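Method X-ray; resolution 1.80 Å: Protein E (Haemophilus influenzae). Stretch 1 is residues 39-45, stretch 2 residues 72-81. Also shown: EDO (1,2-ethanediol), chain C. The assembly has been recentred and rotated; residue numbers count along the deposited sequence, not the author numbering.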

# COMPACT_ATOMS: atom_id res chain seq x y z
N PRO A 39 -9.57 11.84 -14.43
CA PRO A 39 -9.56 12.09 -12.98
C PRO A 39 -10.06 10.93 -12.20
O PRO A 39 -9.86 11.02 -11.01
CB PRO A 39 -10.55 13.24 -12.80
CG PRO A 39 -10.44 13.98 -14.12
CD PRO A 39 -10.33 12.89 -15.13
N GLN A 40 -10.68 9.92 -12.80
CA GLN A 40 -11.17 8.76 -12.05
C GLN A 40 -10.03 7.81 -11.71
O GLN A 40 -10.18 6.87 -10.91
CB GLN A 40 -12.27 8.03 -12.85
CG GLN A 40 -13.67 8.70 -12.76
CD GLN A 40 -14.30 8.55 -11.36
OE1 GLN A 40 -13.73 9.00 -10.37
NE2 GLN A 40 -15.46 7.88 -11.29
N ILE A 41 -8.85 8.06 -12.28
CA ILE A 41 -7.73 7.17 -12.10
C ILE A 41 -6.80 7.74 -11.04
O ILE A 41 -6.41 8.89 -11.12
CB ILE A 41 -7.00 6.91 -13.46
CG1 ILE A 41 -7.88 6.03 -14.34
CG2 ILE A 41 -5.68 6.18 -13.23
CD1 ILE A 41 -7.24 5.66 -15.66
N VAL A 42 -6.52 6.98 -9.97
CA VAL A 42 -5.70 7.52 -8.91
C VAL A 42 -4.56 6.62 -8.60
O VAL A 42 -4.77 5.43 -8.38
CB VAL A 42 -6.53 7.74 -7.58
CG1 VAL A 42 -5.69 8.43 -6.53
CG2 VAL A 42 -7.79 8.53 -7.86
N HIS A 43 -3.37 7.19 -8.48
CA HIS A 43 -2.17 6.46 -8.11
C HIS A 43 -1.86 6.68 -6.63
O HIS A 43 -1.98 7.82 -6.12
CB HIS A 43 -0.92 6.89 -8.90
CG HIS A 43 -0.99 6.70 -10.39
ND1 HIS A 43 0.12 6.40 -11.13
CD2 HIS A 43 -2.00 6.82 -11.27
CE1 HIS A 43 -0.21 6.30 -12.41
NE2 HIS A 43 -1.50 6.53 -12.51
N PHE A 44 -1.45 5.63 -5.93
CA PHE A 44 -1.10 5.75 -4.51
C PHE A 44 -0.19 4.66 -4.01
O PHE A 44 -0.19 3.58 -4.59
CB PHE A 44 -2.36 5.79 -3.64
CG PHE A 44 -3.13 4.50 -3.58
CD1 PHE A 44 -4.09 4.19 -4.52
CD2 PHE A 44 -2.95 3.63 -2.53
CE1 PHE A 44 -4.82 3.01 -4.43
CE2 PHE A 44 -3.68 2.44 -2.44
CZ PHE A 44 -4.61 2.15 -3.41
N ASP A 45 0.56 4.91 -2.94
CA ASP A 45 1.26 3.83 -2.23
C ASP A 45 0.44 3.20 -1.11
O ASP A 45 -0.13 3.89 -0.29
CB ASP A 45 2.58 4.29 -1.63
CG ASP A 45 3.62 4.66 -2.67
OD1 ASP A 45 3.46 4.29 -3.87
OD2 ASP A 45 4.62 5.30 -2.27
N ILE A 72 -2.42 1.54 -8.67
CA ILE A 72 -3.20 2.40 -9.49
C ILE A 72 -4.62 1.90 -9.43
O ILE A 72 -4.91 0.71 -9.72
CB ILE A 72 -2.73 2.40 -10.98
CG1 ILE A 72 -1.28 2.89 -11.10
CG2 ILE A 72 -3.70 3.23 -11.81
CD1 ILE A 72 -0.64 2.69 -12.45
N LEU A 73 -5.49 2.82 -9.01
CA LEU A 73 -6.91 2.56 -8.90
C LEU A 73 -7.73 3.29 -9.95
O LEU A 73 -7.62 4.50 -10.11
CB LEU A 73 -7.40 2.93 -7.48
CG LEU A 73 -8.90 2.93 -7.23
CD1 LEU A 73 -9.37 1.49 -7.21
CD2 LEU A 73 -9.21 3.65 -5.88
N ASN A 74 -8.62 2.56 -10.62
CA ASN A 74 -9.67 3.16 -11.41
C ASN A 74 -11.02 3.20 -10.65
O ASN A 74 -11.65 2.17 -10.45
CB ASN A 74 -9.81 2.41 -12.72
CG ASN A 74 -10.73 3.12 -13.69
OD1 ASN A 74 -11.33 4.15 -13.36
ND2 ASN A 74 -10.82 2.60 -14.90
N CYS A 75 -11.46 4.39 -10.26
CA CYS A 75 -12.66 4.55 -9.44
C CYS A 75 -13.94 4.24 -10.19
O CYS A 75 -14.99 4.04 -9.58
CB CYS A 75 -12.75 5.98 -8.85
SG CYS A 75 -11.49 6.27 -7.63
N ALA A 76 -13.88 4.19 -11.52
CA ALA A 76 -15.09 3.93 -12.31
C ALA A 76 -15.47 2.42 -12.33
O ALA A 76 -16.63 2.07 -12.47
CB ALA A 76 -14.90 4.44 -13.73
N ASN A 77 -14.48 1.55 -12.22
CA ASN A 77 -14.75 0.10 -12.28
C ASN A 77 -14.06 -0.66 -11.16
O ASN A 77 -14.12 -1.89 -11.12
CB ASN A 77 -14.38 -0.47 -13.65
CG ASN A 77 -12.93 -0.19 -14.04
OD1 ASN A 77 -12.09 0.16 -13.20
ND2 ASN A 77 -12.62 -0.37 -15.32
N TYR A 78 -13.42 0.07 -10.26
CA TYR A 78 -12.69 -0.53 -9.14
C TYR A 78 -11.66 -1.58 -9.60
O TYR A 78 -11.44 -2.59 -8.92
CB TYR A 78 -13.68 -1.12 -8.12
CG TYR A 78 -14.19 -0.14 -7.06
CD1 TYR A 78 -14.53 1.16 -7.38
CD2 TYR A 78 -14.36 -0.55 -5.73
CE1 TYR A 78 -14.99 2.05 -6.42
CE2 TYR A 78 -14.81 0.32 -4.76
CZ TYR A 78 -15.14 1.63 -5.11
OH TYR A 78 -15.59 2.51 -4.17
N HIS A 79 -10.99 -1.32 -10.72
CA HIS A 79 -9.77 -2.05 -11.05
C HIS A 79 -8.62 -1.45 -10.29
O HIS A 79 -8.47 -0.21 -10.24
CB HIS A 79 -9.45 -1.98 -12.55
CG HIS A 79 -10.38 -2.77 -13.42
ND1 HIS A 79 -10.23 -2.86 -14.80
CD2 HIS A 79 -11.48 -3.49 -13.11
CE1 HIS A 79 -11.22 -3.57 -15.29
NE2 HIS A 79 -11.99 -3.98 -14.29
N LEU A 80 -7.79 -2.32 -9.74
CA LEU A 80 -6.66 -1.94 -8.91
C LEU A 80 -5.47 -2.68 -9.47
O LEU A 80 -5.46 -3.92 -9.49
CB LEU A 80 -6.83 -2.42 -7.46
CG LEU A 80 -5.74 -1.88 -6.52
CD1 LEU A 80 -5.90 -0.39 -6.35
CD2 LEU A 80 -5.82 -2.46 -5.16
N THR A 81 -4.47 -1.94 -9.95
CA THR A 81 -3.23 -2.52 -10.46
C THR A 81 -2.11 -2.42 -9.44
O THR A 81 -1.87 -1.35 -8.84
CB THR A 81 -2.84 -1.78 -11.75
OG1 THR A 81 -3.97 -1.80 -12.64
CG2 THR A 81 -1.59 -2.35 -12.37
C1 EDO C . -2.86 4.71 -15.95
O1 EDO C . -3.77 3.93 -16.75
C2 EDO C . -3.22 6.20 -16.02
O2 EDO C . -2.81 6.91 -14.83

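Two antiparallel strands, 41-45 and 72-74, set the frame, and three backbone hydrogen bonds fix the register. Val42 and Leu73 form the hydrogen-bonded pair, Val42 N to Leu73 O at 2.7 Å and Leu73 N to Val42 O at 2.8 Å; just beyond the strands, Cys75 N reaches Gln40 O at 2.9 Å. All three are nearly straight.

Ile72 gives up the most surface. Ile72 and His43 are directly paired across the strands, so their side chains share a face, and the short CA to CA distance of 4.4 Å brings them together: Ile72 CG1 lies 3.7 Å from the centroid of the His43 ring, almost on the ring normal, a CH-pi contact. The ring's edge carries the polar work: His43 NE2 donates to O2 of the ethanediol at 2.7 Å, near the ring plane. Ile72 CG2 also meets Ile41 CG2 at 3.8 Å, a diagonal apolar contact on that face.

Gln40, nearly as well covered, closes the end of the ladder. Its carbonyl takes the Cys75 bond, while its side chain folds along the turn, OE1 3.5 Å from Cys75 CB, in contact without a hydrogen bond.

On the opposite face, Leu73 is buried beside Phe44, whose CE1 approaches Leu73 CB at 4.0 Å, edge-on, and Leu80 CD1 at 4.1 Å. The rule is alternation: Val42-Leu73 puts apolar side chains on this face, while neighbouring His43-Ile72 sets a ring face against an aliphatic chain on the other.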